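Local coordinates for protein lipoxygenase (Cyanothece sp., PDB 5EK8) that probably adds molecular oxygen to polyunsaturated fatty acids with a non-heme iron, acting as a 9R-lipoxygenase, at residues D436-W440 / Q557-H561; N377-I383 / E481-R487. All coordinates share one frame. Residues are numbered along the deposited sequence.

Interaction 1. Residues D436-W440 / Q557-H561; sequences DWKDW and QCCRH
Loop 436-440, between helices 421-432 and 451-473, turns against helix 549-574. Trp437 to Trp440 form a type II beta turn, with Asp439 at 56/16; Lys438 N donates to Asp436 OD2 (3.0 Å), an Asx turn that overlaps its start, and OD2 is also salt-bridged to Arg539. Trp437 lies opposite Cys558 and Lys438 opposite Gln557 (CA to CA 5.3 and 6.7 Å).

Hydrogen bonding across the contact rests on Gln557 (chi1 t, chi2 p): NE2 donates to Trp437 O (2.8 Å, 168°) and Trp440 O (2.9 Å, 135°). Gln557 OE1 accepts from Arg560 NE and NH2 (3.0 Å each), consistent with NE2 facing the turn.

Trp437 (chi1 p) receives Cys558 SG over its five-membered ring, 4.2 Å from the centroid, while its CA sits 3.9 Å from the His561 ring centroid, 11° off the normal, a CH-pi contact. His561 (chi1 t) directs its edge at the Trp440 face, T-shaped, centroids 4.6 Å apart, planes at 77°.

Trp437 NE1 hydrogen-bonds to Arg539 O and His561 NE2 to Gln366 OE1; the Trp440 side chain lies about 12 Å from that of iron ligand His570. The turn's first and last carbonyls thus meet one buried helix amide.

Interaction 2. Residues N377-I383 / E481-R487; sequences NLRKNPI and EWVEIRR
Glu484 (chi1 m, chi2 t) reaches from helix 482-495 into the bend 379-381, where three successive backbone amides bind its carboxylate; this interhelical bend joins helices 337-377 and 383-391 of the lipoxygenase domain and ends in the Asn381 side-chain cap of the latter. Glu484 OE1 accepts from Arg379 N (2.8 Å) and Asn381 N (2.9 Å), and Glu484 OE2 from Lys380 N (2.9 Å); Asn70 adds a further hydrogen bond to OE2. In register, Asn377 faces Glu484 (CA to CA 5.6 Å) and Asn381 faces Glu481 (CA to CA 5.5 Å).

Leu378 is the first residue to leave helical geometry after helix 337-377, as Glu481 is after helix 475-480. Beside the carboxylate, Leu378 CD2 and Ile383 CB meet Ile485 CD1 at 3.9 and 4.2 Å. Asn377 OD1 lies 3.3 Å from Arg487 CB, while Asn377 ND2 hydrogen-bonds to Asp491 OD1.

Asn381 (chi1 t) divides its amide between two tasks: OD1 accepts from Ile383 N (3.2 Å), capping the next helix, and ND2 donates to Glu481 O at 2.7 Å.

Both contacts are largely buried and set a mainly non-helical segment against one that is wholly or largely helical, yet their polar chemistry is reversed. In interaction 1 a neutral helix amide donates to loop carbonyls, among aromatic rings; in interaction 2 a helix carboxylate accepts from loop amides, with small aliphatic contacts beside it. The centre of interaction 1 is about 16 Å from the chain centre, that of interaction 2 about 23 Å. Interaction 1 lies on helix 549-574, which also carries iron ligand His570; interaction 2 is away from the annotated sites. That helix joins them: Leu555 touches Ile485, and Cys559 SG packs on Ile383 CG2 at 4.1 Å. Helix 337-377, ending at interaction 2, touches interaction 1 through Tyr370.

Interaction 1. Residues D436-W440 / Q557-H561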
loop_
_atom_site.group_PDB
_atom_site.type_symbol
_atom_site.label_atom_id
_atom_site.label_comp_id
_atom_site.label_asym_id
_atom_site.label_seq_id
_atom_site.Cartn_x
_atom_site.Cartn_y
_atom_site.Cartn_z
ATOM N N ASP A 436 7.042 10.105 -8.554
ATOM C CA ASP A 436 8.270 9.465 -9.018
ATOM C C ASP A 436 9.284 9.359 -7.872
ATOM O O ASP A 436 9.144 10.022 -6.846
ATOM C CB ASP A 436 8.863 10.238 -10.204
ATOM C CG ASP A 436 10.122 9.593 -10.756
ATOM O OD1 ASP A 436 10.042 8.438 -11.223
ATOM O OD2 ASP A 436 11.192 10.239 -10.712
ATOM N N TRP A 437 10.303 8.523 -8.054
ATOM C CA TRP A 437 11.304 8.274 -7.022
ATOM C C TRP A 437 12.462 9.272 -7.020
ATOM O O TRP A 437 13.120 9.453 -5.996
ATOM C CB TRP A 437 11.868 6.861 -7.179
ATOM C CG TRP A 437 12.361 6.579 -8.567
ATOM C CD1 TRP A 437 11.655 6.009 -9.584
ATOM C CD2 TRP A 437 13.667 6.860 -9.094
ATOM N NE1 TRP A 437 12.439 5.912 -10.707
ATOM C CE2 TRP A 437 13.678 6.429 -10.433
ATOM C CE3 TRP A 437 14.825 7.429 -8.561
ATOM C CZ2 TRP A 437 14.802 6.554 -11.252
ATOM C CZ3 TRP A 437 15.939 7.558 -9.377
ATOM C CH2 TRP A 437 15.920 7.119 -10.706
ATOM N N LYS A 438 12.711 9.917 -8.157
ATOM C CA LYS A 438 13.933 10.704 -8.330
ATOM C C LYS A 438 13.940 12.012 -7.547
ATOM O O LYS A 438 12.945 12.739 -7.518
ATOM C CB LYS A 438 14.176 10.996 -9.814
ATOM C CG LYS A 438 15.632 11.309 -10.121
ATOM C CD LYS A 438 15.891 11.461 -11.607
ATOM C CE LYS A 438 17.382 11.522 -11.895
ATOM N NZ LYS A 438 17.650 11.728 -13.344
ATOM N N ASP A 439 15.081 12.287 -6.915
ATOM C CA ASP A 439 15.312 13.504 -6.133
ATOM C C ASP A 439 14.287 13.712 -5.013
ATOM O O ASP A 439 14.174 14.806 -4.456
ATOM C CB ASP A 439 15.331 14.731 -7.051
ATOM C CG ASP A 439 16.679 14.936 -7.735
ATOM O OD1 ASP A 439 17.489 13.983 -7.771
ATOM O OD2 ASP A 439 16.924 16.055 -8.239
ATOM N N TRP A 440 13.550 12.657 -4.680
ATOM C CA TRP A 440 12.549 12.727 -3.627
ATOM C C TRP A 440 13.216 12.676 -2.253
ATOM O O TRP A 440 14.073 11.830 -1.999
ATOM C CB TRP A 440 11.535 11.588 -3.777
ATOM C CG TRP A 440 10.317 11.733 -2.911
ATOM C CD1 TRP A 440 9.096 12.206 -3.291
ATOM C CD2 TRP A 440 10.203 11.395 -1.524
ATOM N NE1 TRP A 440 8.227 12.183 -2.227
ATOM C CE2 TRP A 440 8.883 11.694 -1.128
ATOM C CE3 TRP A 440 11.089 10.871 -0.577
ATOM C CZ2 TRP A 440 8.428 11.488 0.173
ATOM C CZ3 TRP A 440 10.637 10.669 0.713
ATOM C CH2 TRP A 440 9.318 10.973 1.075
ATOM N N GLN A 557 18.548 5.619 -4.691
ATOM C CA GLN A 557 17.467 6.556 -4.394
ATOM C C GLN A 557 16.100 5.886 -4.499
ATOM O O GLN A 557 15.230 6.096 -3.652
ATOM C CB GLN A 557 17.531 7.774 -5.323
ATOM C CG GLN A 557 16.293 8.672 -5.280
ATOM C CD GLN A 557 15.970 9.197 -3.881
ATOM O OE1 GLN A 557 16.833 9.249 -3.004
ATOM N NE2 GLN A 557 14.718 9.591 -3.673
ATOM N N CYS A 558 15.918 5.078 -5.539
ATOM C CA CYS A 558 14.665 4.357 -5.725
ATOM C C CYS A 558 14.416 3.421 -4.539
ATOM O O CYS A 558 13.297 3.318 -4.024
ATOM C CB CYS A 558 14.690 3.575 -7.040
ATOM S SG CYS A 558 13.129 2.771 -7.483
ATOM N N CYS A 559 15.477 2.756 -4.100
ATOM C CA CYS A 559 15.413 1.858 -2.956
ATOM C C CYS A 559 15.018 2.600 -1.680
ATOM O O CYS A 559 14.144 2.144 -0.932
ATOM C CB CYS A 559 16.752 1.152 -2.774
ATOM S SG CYS A 559 17.104 -0.103 -4.041
ATOM N N ARG A 560 15.660 3.745 -1.445
ATOM C CA ARG A 560 15.299 4.624 -0.332
ATOM C C ARG A 560 13.820 4.999 -0.368
ATOM O O ARG A 560 13.125 4.943 0.647
ATOM C CB ARG A 560 16.140 5.902 -0.351
ATOM C CG ARG A 560 17.519 5.774 0.263
ATOM C CD ARG A 560 18.162 7.146 0.417
ATOM N NE ARG A 560 18.413 7.805 -0.864
ATOM C CZ ARG A 560 19.561 7.733 -1.535
ATOM N NH1 ARG A 560 20.572 7.023 -1.054
ATOM N NH2 ARG A 560 19.700 8.370 -2.689
ATOM N N HIS A 561 13.353 5.391 -1.548
ATOM C CA HIS A 561 11.963 5.785 -1.751
ATOM C C HIS A 561 10.991 4.658 -1.374
ATOM O O HIS A 561 10.100 4.828 -0.522
ATOM C CB HIS A 561 11.763 6.198 -3.212
ATOM C CG HIS A 561 10.463 6.885 -3.481
ATOM N ND1 HIS A 561 10.198 8.172 -3.062
ATOM C CD2 HIS A 561 9.353 6.468 -4.133
ATOM C CE1 HIS A 561 8.980 8.515 -3.440
ATOM N NE2 HIS A 561 8.446 7.498 -4.097
#

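Interaction 2. Residues N377-I383 / E481-R487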
loop_
_atom_site.group_PDB
_atom_site.type_symbol
_atom_site.label_atom_id
_atom_site.label_comp_id
_atom_site.label_asym_id
_atom_site.label_seq_id
_atom_site.Cartn_x
_atom_site.Cartn_y
_atom_site.Cartn_z
ATOM N N ASN A 377 11.208 -9.112 -11.790
ATOM C CA ASN A 377 12.545 -9.072 -12.388
ATOM C C ASN A 377 13.745 -9.261 -11.453
ATOM O O ASN A 377 14.878 -9.372 -11.922
ATOM C CB ASN A 377 12.716 -7.746 -13.137
ATOM C CG ASN A 377 11.654 -7.538 -14.202
ATOM O OD1 ASN A 377 11.734 -8.102 -15.292
ATOM N ND2 ASN A 377 10.654 -6.720 -13.892
ATOM N N LEU A 378 13.514 -9.303 -10.145
ATOM C CA LEU A 378 14.627 -9.392 -9.199
ATOM C C LEU A 378 14.757 -10.779 -8.575
ATOM O O LEU A 378 13.977 -11.145 -7.696
ATOM C CB LEU A 378 14.475 -8.336 -8.102
ATOM C CG LEU A 378 14.529 -6.889 -8.595
ATOM C CD1 LEU A 378 14.463 -5.911 -7.429
ATOM C CD2 LEU A 378 15.782 -6.658 -9.435
ATOM N N ARG A 379 15.752 -11.539 -9.027
ATOM C CA ARG A 379 15.996 -12.891 -8.520
ATOM C C ARG A 379 17.437 -13.098 -8.050
ATOM O O ARG A 379 17.696 -13.203 -6.851
ATOM C CB ARG A 379 15.648 -13.927 -9.589
ATOM C CG ARG A 379 14.216 -14.404 -9.515
ATOM C CD ARG A 379 13.751 -15.013 -10.819
ATOM N NE ARG A 379 12.458 -14.457 -11.190
ATOM C CZ ARG A 379 12.253 -13.687 -12.251
ATOM N NH1 ARG A 379 11.040 -13.218 -12.500
ATOM N NH2 ARG A 379 13.254 -13.398 -13.069
ATOM N N LYS A 380 18.372 -13.164 -8.997
ATOM C CA LYS A 380 19.785 -13.354 -8.668
ATOM C C LYS A 380 20.414 -12.111 -8.039
ATOM O O LYS A 380 21.374 -12.210 -7.270
ATOM C CB LYS A 380 20.578 -13.748 -9.915
ATOM C CG LYS A 380 20.344 -15.174 -10.379
ATOM C CD LYS A 380 21.501 -15.652 -11.246
ATOM C CE LYS A 380 21.313 -17.095 -11.689
ATOM N NZ LYS A 380 22.524 -17.621 -12.371
ATOM N N ASN A 381 19.866 -10.945 -8.365
ATOM C CA ASN A 381 20.413 -9.684 -7.875
ATOM C C ASN A 381 20.064 -9.422 -6.405
ATOM O O ASN A 381 18.891 -9.387 -6.031
ATOM C CB ASN A 381 19.927 -8.527 -8.748
ATOM C CG ASN A 381 20.790 -7.291 -8.607
ATOM O OD1 ASN A 381 20.987 -6.776 -7.505
ATOM N ND2 ASN A 381 21.325 -6.814 -9.727
ATOM N N PRO A 382 21.096 -9.236 -5.567
ATOM C CA PRO A 382 21.000 -8.991 -4.123
ATOM C C PRO A 382 19.969 -7.935 -3.737
ATOM O O PRO A 382 19.428 -8.002 -2.634
ATOM C CB PRO A 382 22.413 -8.514 -3.744
ATOM C CG PRO A 382 23.230 -8.567 -5.005
ATOM C CD PRO A 382 22.492 -9.407 -5.990
ATOM N N ILE A 383 19.703 -6.982 -4.626
ATOM C CA ILE A 383 18.717 -5.937 -4.360
ATOM C C ILE A 383 17.338 -6.549 -4.069
ATOM O O ILE A 383 16.543 -5.986 -3.308
ATOM C CB ILE A 383 18.633 -4.944 -5.536
ATOM C CG1 ILE A 383 19.924 -4.132 -5.614
ATOM C CG2 ILE A 383 17.461 -3.992 -5.373
ATOM C CD1 ILE A 383 20.185 -3.304 -4.377
ATOM N N GLU A 481 24.740 -8.898 -11.977
ATOM C CA GLU A 481 23.385 -9.193 -12.421
ATOM C C GLU A 481 22.581 -7.911 -12.578
ATOM O O GLU A 481 21.411 -7.839 -12.197
ATOM C CB GLU A 481 22.696 -10.146 -11.441
ATOM C CG GLU A 481 23.314 -11.538 -11.391
ATOM C CD GLU A 481 23.091 -12.336 -12.673
ATOM O OE1 GLU A 481 22.401 -11.834 -13.593
ATOM O OE2 GLU A 481 23.607 -13.474 -12.757
ATOM N N TRP A 482 23.226 -6.904 -13.157
ATOM C CA TRP A 482 22.623 -5.592 -13.345
ATOM C C TRP A 482 21.492 -5.632 -14.373
ATOM O O TRP A 482 20.599 -4.777 -14.371
ATOM C CB TRP A 482 23.695 -4.586 -13.769
ATOM C CG TRP A 482 23.183 -3.199 -13.926
ATOM C CD1 TRP A 482 22.836 -2.578 -15.092
ATOM C CD2 TRP A 482 22.956 -2.249 -12.881
ATOM N NE1 TRP A 482 22.405 -1.302 -14.836
ATOM C CE2 TRP A 482 22.469 -1.074 -13.486
ATOM C CE3 TRP A 482 23.114 -2.280 -11.491
ATOM C CZ2 TRP A 482 22.138 0.063 -12.750
ATOM C CZ3 TRP A 482 22.782 -1.150 -10.762
ATOM C CH2 TRP A 482 22.303 0.006 -11.393
ATOM N N VAL A 483 21.539 -6.635 -15.245
ATOM C CA VAL A 483 20.506 -6.836 -16.257
ATOM C C VAL A 483 19.124 -6.906 -15.612
ATOM O O VAL A 483 18.141 -6.381 -16.150
ATOM C CB VAL A 483 20.776 -8.116 -17.073
ATOM C CG1 VAL A 483 19.563 -8.497 -17.910
ATOM C CG2 VAL A 483 22.002 -7.922 -17.953
ATOM N N GLU A 484 19.065 -7.536 -14.443
ATOM C CA GLU A 484 17.828 -7.608 -13.676
ATOM C C GLU A 484 17.362 -6.204 -13.300
ATOM O O GLU A 484 16.176 -5.893 -13.396
ATOM C CB GLU A 484 18.012 -8.472 -12.420
ATOM C CG GLU A 484 18.223 -9.950 -12.719
ATOM C CD GLU A 484 18.006 -10.841 -11.504
ATOM O OE1 GLU A 484 17.838 -10.305 -10.388
ATOM O OE2 GLU A 484 18.002 -12.083 -11.667
ATOM N N ILE A 485 18.298 -5.354 -12.889
ATOM C CA ILE A 485 17.963 -3.969 -12.565
ATOM C C ILE A 485 17.416 -3.244 -13.787
ATOM O O ILE A 485 16.484 -2.444 -13.677
ATOM C CB ILE A 485 19.173 -3.193 -12.019
ATOM C CG1 ILE A 485 19.725 -3.885 -10.768
ATOM C CG2 ILE A 485 18.788 -1.750 -11.726
ATOM C CD1 ILE A 485 18.694 -4.103 -9.672
ATOM N N ARG A 486 17.979 -3.536 -14.956
ATOM C CA ARG A 486 17.483 -2.912 -16.176
ATOM C C ARG A 486 16.057 -3.356 -16.495
ATOM O O ARG A 486 15.210 -2.526 -16.816
ATOM C CB ARG A 486 18.393 -3.212 -17.366
ATOM C CG ARG A 486 17.955 -2.491 -18.635
ATOM C CD ARG A 486 18.923 -2.675 -19.792
ATOM N NE ARG A 486 18.506 -1.879 -20.945
ATOM C CZ ARG A 486 19.243 -1.678 -22.031
ATOM N NH1 ARG A 486 20.452 -2.214 -22.132
ATOM N NH2 ARG A 486 18.768 -0.936 -23.021
ATOM N N ARG A 487 15.792 -4.657 -16.414
ATOM C CA ARG A 487 14.448 -5.172 -16.686
ATOM C C ARG A 487 13.435 -4.610 -15.693
ATOM O O ARG A 487 12.296 -4.299 -16.052
ATOM C CB ARG A 487 14.440 -6.699 -16.648
ATOM C CG ARG A 487 15.257 -7.323 -17.762
ATOM C CD ARG A 487 14.733 -6.895 -19.127
ATOM N NE ARG A 487 15.651 -7.266 -20.198
ATOM C CZ ARG A 487 16.582 -6.457 -20.693
ATOM N NH1 ARG A 487 16.710 -5.227 -20.216
ATOM N NH2 ARG A 487 17.380 -6.875 -21.666
#